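Local coordinates for protein prokaryotic transcription elongation factor GreA/GreB (Nitrosomonas europaea, PDB 2PN0) that belongs to the Rnk/GreA/GreB family and probably binds RNA polymerase, as its relatives do, at residues P7-S13 with R43-P49; P54-N60 with I124-Y129. Where two conformers were deposited one is given. Residue numbers count along the deposited sequence, not the author numbering.

Contact 1 of 2, residues P7-S13 with R43-P49; sequences PKIMISS and RAEVVDP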
loop_
_atom_site.group_PDB
_atom_site.type_symbol
_atom_site.label_atom_id
_atom_site.label_comp_id
_atom_site.label_asym_id
_atom_site.label_seq_id
_atom_site.Cartn_x
_atom_site.Cartn_y
_atom_site.Cartn_z
ATOM N N PRO A 7 -13.669 -18.803 -5.155
ATOM C CA PRO A 7 -14.189 -18.120 -6.340
ATOM C C PRO A 7 -13.070 -17.445 -7.135
ATOM O O PRO A 7 -12.303 -16.654 -6.594
ATOM C CB PRO A 7 -15.164 -17.090 -5.763
ATOM C CG PRO A 7 -14.649 -16.798 -4.384
ATOM C CD PRO A 7 -13.905 -18.024 -3.917
ATOM N N LYS A 8 -12.981 -17.798 -8.412
ATOM C CA LYS A 8 -12.024 -17.208 -9.327
ATOM C C LYS A 8 -12.397 -15.747 -9.551
ATOM O O LYS A 8 -13.582 -15.411 -9.635
ATOM C CB LYS A 8 -12.053 -17.959 -10.664
ATOM C CG LYS A 8 -12.203 -19.469 -10.540
ATOM C CD LYS A 8 -11.854 -20.151 -11.854
ATOM C CE LYS A 8 -12.329 -21.598 -11.880
ATOM N NZ LYS A 8 -11.830 -22.406 -10.715
ATOM N N ILE A 9 -11.400 -14.870 -9.614
ATOM C CA ILE A 9 -11.653 -13.501 -10.044
ATOM C C ILE A 9 -11.786 -13.532 -11.562
ATOM O O ILE A 9 -11.378 -14.506 -12.197
ATOM C CB ILE A 9 -10.529 -12.505 -9.604
ATOM C CG1 ILE A 9 -9.185 -12.860 -10.276
ATOM C CG2 ILE A 9 -10.481 -12.416 -8.050
ATOM C CD1 ILE A 9 -8.127 -11.717 -10.311
HETATM N N MSE A 10 -12.355 -12.469 -12.126
HETATM C CA MSE A 10 -12.483 -12.303 -13.568
HETATM C C MSE A 10 -11.535 -11.193 -14.020
HETATM O O MSE A 10 -11.489 -10.123 -13.382
HETATM C CB MSE A 10 -13.922 -11.907 -13.946
HETATM C CG MSE A 10 -15.026 -12.709 -13.275
HETATM SE SE MSE A 10 -16.845 -12.206 -13.841
HETATM C CE MSE A 10 -16.603 -12.293 -15.771
ATOM N N ILE A 11 -10.797 -11.459 -15.105
ATOM C CA ILE A 11 -9.888 -10.505 -15.774
ATOM C C ILE A 11 -10.135 -10.539 -17.264
ATOM O O ILE A 11 -10.533 -11.578 -17.784
ATOM C CB ILE A 11 -8.404 -10.967 -15.733
ATOM C CG1 ILE A 11 -8.264 -12.384 -15.175
ATOM C CG2 ILE A 11 -7.501 -9.879 -15.158
ATOM C CD1 ILE A 11 -6.862 -12.718 -14.692
ATOM N N SER A 12 -9.812 -9.445 -17.954
ATOM C CA SER A 12 -9.821 -9.455 -19.405
ATOM C C SER A 12 -8.567 -10.170 -19.881
ATOM O O SER A 12 -7.573 -10.278 -19.135
ATOM C CB SER A 12 -9.867 -8.037 -19.981
ATOM O OG SER A 12 -8.592 -7.426 -19.929
ATOM N N SER A 13 -8.634 -10.640 -21.121
ATOM C CA SER A 13 -7.508 -11.307 -21.773
ATOM C C SER A 13 -6.278 -10.396 -21.803
ATOM O O SER A 13 -5.158 -10.847 -21.538
ATOM C CB SER A 13 -7.896 -11.722 -23.193
ATOM O OG SER A 13 -6.971 -12.653 -23.730
ATOM N N ARG A 43 -5.397 -18.987 -11.681
ATOM C CA ARG A 43 -6.687 -19.679 -11.659
ATOM C C ARG A 43 -7.863 -18.760 -12.005
ATOM O O ARG A 43 -9.041 -19.169 -11.937
ATOM C CB ARG A 43 -6.915 -20.300 -10.291
ATOM C CG ARG A 43 -7.069 -19.280 -9.192
ATOM C CD ARG A 43 -7.315 -19.962 -7.869
ATOM N NE ARG A 43 -8.436 -20.902 -7.946
ATOM C CZ ARG A 43 -9.641 -20.669 -7.435
ATOM N NH1 ARG A 43 -9.883 -19.526 -6.796
ATOM N NH2 ARG A 43 -10.599 -21.585 -7.550
ATOM N N ALA A 44 -7.549 -17.527 -12.383
ATOM C CA ALA A 44 -8.588 -16.573 -12.752
ATOM C C ALA A 44 -9.379 -17.037 -13.983
ATOM O O ALA A 44 -8.893 -17.825 -14.816
ATOM C CB ALA A 44 -7.986 -15.217 -13.007
ATOM N N GLU A 45 -10.602 -16.547 -14.090
ATOM C CA GLU A 45 -11.355 -16.778 -15.305
ATOM C C GLU A 45 -11.127 -15.607 -16.238
ATOM O O GLU A 45 -11.381 -14.443 -15.884
ATOM C CB GLU A 45 -12.833 -17.077 -15.042
ATOM C CG GLU A 45 -13.613 -16.112 -14.179
ATOM C CD GLU A 45 -15.109 -16.343 -14.337
ATOM O OE1 GLU A 45 -15.653 -16.007 -15.414
ATOM O OE2 GLU A 45 -15.737 -16.875 -13.393
ATOM N N VAL A 46 -10.581 -15.926 -17.405
ATOM C CA VAL A 46 -10.208 -14.921 -18.381
ATOM C C VAL A 46 -11.349 -14.718 -19.368
ATOM O O VAL A 46 -11.648 -15.593 -20.179
ATOM C CB VAL A 46 -8.911 -15.297 -19.142
ATOM C CG1 VAL A 46 -8.395 -14.102 -19.900
ATOM C CG2 VAL A 46 -7.831 -15.789 -18.201
ATOM N N VAL A 47 -11.987 -13.558 -19.299
ATOM C CA VAL A 47 -13.142 -13.309 -20.149
ATOM C C VAL A 47 -12.871 -12.143 -21.100
ATOM O O VAL A 47 -11.865 -11.440 -20.964
ATOM C CB VAL A 47 -14.429 -13.067 -19.306
ATOM C CG1 VAL A 47 -14.745 -14.278 -18.427
ATOM C CG2 VAL A 47 -14.294 -11.826 -18.454
ATOM N N ASP A 48 -13.748 -11.955 -22.078
ATOM C CA ASP A 48 -13.746 -10.725 -22.842
ATOM C C ASP A 48 -14.100 -9.585 -21.877
ATOM O O ASP A 48 -14.921 -9.787 -20.977
ATOM C CB ASP A 48 -14.789 -10.789 -23.953
ATOM C CG ASP A 48 -14.846 -9.511 -24.761
ATOM O OD1 ASP A 48 -13.947 -9.302 -25.608
ATOM O OD2 ASP A 48 -15.769 -8.706 -24.534
ATOM N N PRO A 49 -13.493 -8.390 -22.056
ATOM C CA PRO A 49 -13.839 -7.235 -21.208
ATOM C C PRO A 49 -15.352 -7.001 -21.022
ATOM O O PRO A 49 -15.777 -6.549 -19.947
ATOM C CB PRO A 49 -13.207 -6.059 -21.957
ATOM C CG PRO A 49 -12.017 -6.656 -22.644
ATOM C CD PRO A 49 -12.434 -8.052 -23.032
#

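Contact 2 of 2, residues P54-N60 with I124-Y129; sequences PTVVTMN and IVEVTY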
loop_
_atom_site.group_PDB
_atom_site.type_symbol
_atom_site.label_atom_id
_atom_site.label_comp_id
_atom_site.label_asym_id
_atom_site.label_seq_id
_atom_site.Cartn_x
_atom_site.Cartn_y
_atom_site.Cartn_z
ATOM N N PRO A 54 -19.504 -4.197 -14.490
ATOM C CA PRO A 54 -19.019 -2.827 -14.178
ATOM C C PRO A 54 -18.656 -2.597 -12.711
ATOM O O PRO A 54 -17.939 -1.657 -12.387
ATOM C CB PRO A 54 -20.207 -1.922 -14.568
ATOM C CG PRO A 54 -21.393 -2.842 -14.668
ATOM C CD PRO A 54 -20.858 -4.166 -15.091
ATOM N N THR A 55 -19.124 -3.484 -11.847
ATOM C CA THR A 55 -18.880 -3.384 -10.407
ATOM C C THR A 55 -17.621 -4.110 -9.964
ATOM O O THR A 55 -17.270 -4.042 -8.772
ATOM C CB THR A 55 -20.015 -4.010 -9.629
ATOM O OG1 THR A 55 -20.285 -5.305 -10.191
ATOM C CG2 THR A 55 -21.266 -3.130 -9.684
ATOM N N VAL A 56 -16.960 -4.825 -10.888
ATOM C CA VAL A 56 -15.701 -5.566 -10.598
ATOM C C VAL A 56 -14.465 -4.696 -10.869
ATOM O O VAL A 56 -14.387 -4.027 -11.909
ATOM C CB VAL A 56 -15.640 -6.921 -11.410
ATOM C CG1 VAL A 56 -14.218 -7.567 -11.354
ATOM C CG2 VAL A 56 -16.690 -7.883 -10.905
ATOM N N VAL A 57 -13.499 -4.718 -9.929
ATOM C CA VAL A 57 -12.257 -3.943 -10.053
ATOM C C VAL A 57 -11.300 -4.603 -11.049
ATOM O O VAL A 57 -10.855 -5.725 -10.844
ATOM C CB VAL A 57 -11.544 -3.795 -8.686
ATOM C CG1 VAL A 57 -10.255 -2.978 -8.864
ATOM C CG2 VAL A 57 -12.456 -3.051 -7.712
ATOM N N THR A 58 -11.012 -3.884 -12.127
ATOM C CA THR A 58 -10.076 -4.329 -13.139
ATOM C C THR A 58 -8.885 -3.385 -13.157
ATOM O O THR A 58 -8.895 -2.333 -12.525
ATOM C CB THR A 58 -10.733 -4.358 -14.542
ATOM O OG1 THR A 58 -11.218 -3.040 -14.882
ATOM C CG2 THR A 58 -11.884 -5.322 -14.521
HETATM N N MSE A 59 -7.852 -3.744 -13.894
HETATM C CA MSE A 59 -6.766 -2.769 -14.132
HETATM C C MSE A 59 -7.396 -1.480 -14.695
HETATM O O MSE A 59 -8.344 -1.532 -15.516
HETATM C CB MSE A 59 -5.722 -3.364 -15.088
HETATM C CG MSE A 59 -4.948 -4.573 -14.518
HETATM SE SE MSE A 59 -4.089 -4.184 -12.774
HETATM C CE MSE A 59 -3.064 -2.627 -13.321
ATOM N N ASN A 60 -6.891 -0.332 -14.231
ATOM C CA ASN A 60 -7.339 1.000 -14.664
ATOM C C ASN A 60 -8.741 1.418 -14.204
ATOM O O ASN A 60 -9.262 2.448 -14.680
ATOM C CB ASN A 60 -7.131 1.197 -16.187
ATOM C CG ASN A 60 -5.665 1.168 -16.566
ATOM O OD1 ASN A 60 -4.873 1.899 -15.981
ATOM N ND2 ASN A 60 -5.298 0.346 -17.570
ATOM N N ILE A 124 -16.004 -0.389 -0.650
ATOM C CA ILE A 124 -16.013 0.088 -2.013
ATOM C C ILE A 124 -17.413 0.542 -2.364
ATOM O O ILE A 124 -18.351 -0.269 -2.392
ATOM C CB ILE A 124 -15.564 -1.003 -3.014
ATOM C CG1 ILE A 124 -14.087 -1.412 -2.745
ATOM C CG2 ILE A 124 -15.800 -0.503 -4.476
ATOM C CD1 ILE A 124 -13.615 -2.619 -3.517
ATOM N N VAL A 125 -17.556 1.846 -2.603
ATOM C CA VAL A 125 -18.872 2.428 -2.838
ATOM C C VAL A 125 -19.240 2.425 -4.332
ATOM O O VAL A 125 -20.443 2.319 -4.690
ATOM C CB VAL A 125 -19.050 3.831 -2.160
ATOM C CG1 VAL A 125 -18.935 3.709 -0.667
ATOM C CG2 VAL A 125 -18.085 4.813 -2.657
ATOM N N GLU A 126 -18.224 2.471 -5.190
ATOM C CA GLU A 126 -18.417 2.547 -6.654
ATOM C C GLU A 126 -17.150 2.163 -7.380
ATOM O O GLU A 126 -16.044 2.421 -6.900
ATOM C CB GLU A 126 -18.796 3.979 -7.058
ATOM C CG GLU A 126 -19.282 4.121 -8.513
ATOM C CD GLU A 126 -19.810 5.490 -8.857
ATOM O OE1 GLU A 126 -19.762 6.420 -8.012
ATOM O OE2 GLU A 126 -20.258 5.635 -10.014
ATOM N N VAL A 127 -17.321 1.557 -8.548
ATOM C CA VAL A 127 -16.198 1.227 -9.438
ATOM C C VAL A 127 -16.494 1.902 -10.782
ATOM O O VAL A 127 -17.612 1.824 -11.258
ATOM C CB VAL A 127 -16.104 -0.291 -9.599
ATOM C CG1 VAL A 127 -15.010 -0.654 -10.581
ATOM C CG2 VAL A 127 -15.820 -0.955 -8.227
ATOM N N THR A 128 -15.513 2.580 -11.372
ATOM C CA THR A 128 -15.713 3.273 -12.639
ATOM C C THR A 128 -14.494 3.024 -13.520
ATOM O O THR A 128 -13.372 2.989 -13.042
ATOM C CB THR A 128 -15.876 4.777 -12.416
ATOM O OG1 THR A 128 -14.761 5.254 -11.659
ATOM C CG2 THR A 128 -17.165 5.076 -11.650
ATOM N N TYR A 129 -14.715 2.823 -14.813
ATOM C CA TYR A 129 -13.587 2.519 -15.650
ATOM C C TYR A 129 -13.062 3.770 -16.334
ATOM O O TYR A 129 -13.832 4.680 -16.619
ATOM C CB TYR A 129 -13.861 1.377 -16.627
ATOM C CG TYR A 129 -12.676 1.215 -17.539
ATOM C CD1 TYR A 129 -11.494 0.614 -17.076
ATOM C CD2 TYR A 129 -12.697 1.736 -18.845
ATOM C CE1 TYR A 129 -10.386 0.500 -17.901
ATOM C CE2 TYR A 129 -11.595 1.630 -19.675
ATOM C CZ TYR A 129 -10.445 1.010 -19.201
ATOM O OH TYR A 129 -9.345 0.902 -20.023
#

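Contact 1 of 2, residues P7-S13 with R43-P49
Residues 10-12 and 45-47 form a two-stranded parallel sheet. The strand segments approach to 4.7 Å, with 40° between their directions. Three firm backbone hydrogen bonds hold them together. Glu45 N donates to Ile9 O (2.9 Å), Ile11 N donates to Glu45 O (3.1 Å) and Val47 N donates to Ile11 O (2.9 Å). Glu45 thus reaches both sides of Met10, and Ile11 both sides of Val46, as expected in a parallel ladder. The ladder frays at its end, where Ser13 N to Val47 O is weak (3.3 Å, 127°). Short CA-H...O contacts add to it, such as Ser12 CA to Val47 O at 3.2 Å.

Apolar contacts lie on both faces. Selenomethionine Met10 and Glu45 share one face, and Met10 CE reaches Val47 CG2 at 3.6 Å. Ile11 is on the other face with Val46, and its CD1 meets Ala44 CB at 3.2 Å.

The N-terminal end of the pair carries two positive charges. Lys8 CG lies over one face of the Arg43 guanidinium. Lys8 NZ and Arg43 NH2 lie 3.5 Å apart, a like-charge approach and not a bond; the hydrogen bond of Arg43 NH2 goes to Lys6 O.

Helices 13-25 and 34-42 join the strands, giving a strand-helix-helix-strand connection within the Rnk N-terminal family region. Ser12 is the N-cap of the first, with its OG bonded to Asp15 N. Arg43 follows directly on the second. Ile11 touches Leu41 of helix 34-42, while Met10 and Val47 pack on Ile52 in the loop beyond.

Contact 2 of 2, residues P54-N60 with I124-Y129
A strand end here packs against an irregular loop without any hydrogen bond between the two segments. The contact is made by side chains and carbonyl groups. It buries 328 Å², counting both sides.

Val127 is the central residue. Its CA-to-CB bond points toward the loop, which bends around its methyl groups. Val127 CG1 lies 3.6 Å from Pro54 O and 3.7 Å from Val56 O. Val127 CG2 lies 3.5 Å from Thr55 O and 4.0 Å from Val57 CG2. Val57 CG2 also touches Ile124 CD1, more loosely, at 4.4 Å. Val57 is buried and packs further on Val63 and Leu78.

Tyr129 makes the second patch. Its ring reaches the far end of the loop, where CE1 is 3.7 Å from both Met59 O and Asn60 CB. Met59 O sits at the ring edge, near its plane. Asn60 has positive phi (70°), so the loop turns there before strand 62-67.

The loop finds its backbone partners elsewhere: Val57 bonds Gly103 and Leu104, and Thr55 bonds Gln106. It packs mainly on the C-terminal end of the central strand 119-128, just after a classic beta bulge in which Val125 and Glu126 both face Arg64 of strand 62-67. Both segments belong to the GreA/GreB C-terminal family region, whose antiparallel sheet is consistent with an FKBP-like fold.

In the fold
The two contacts come in series along the chain, with contact 1 closed before contact 2 opens. Their centres lie about 14 Å apart. They belong to different parts of the protein, the Rnk N-terminal region and the GreA/GreB C-terminal region, and share no sheet. Contact 1 is a surface parallel pair next to helices 13-25 and 34-42. Contact 2 lies nearer the middle of the chain, on strand 119-128 of the three-stranded antiparallel sheet. Four residues, 50 to 53, separate the two contacts along the chain. They also touch directly, with Met10 O 4.3 Å from Val56 CG1. Met10 therefore lightly touches the loop that leads into strand 62-67.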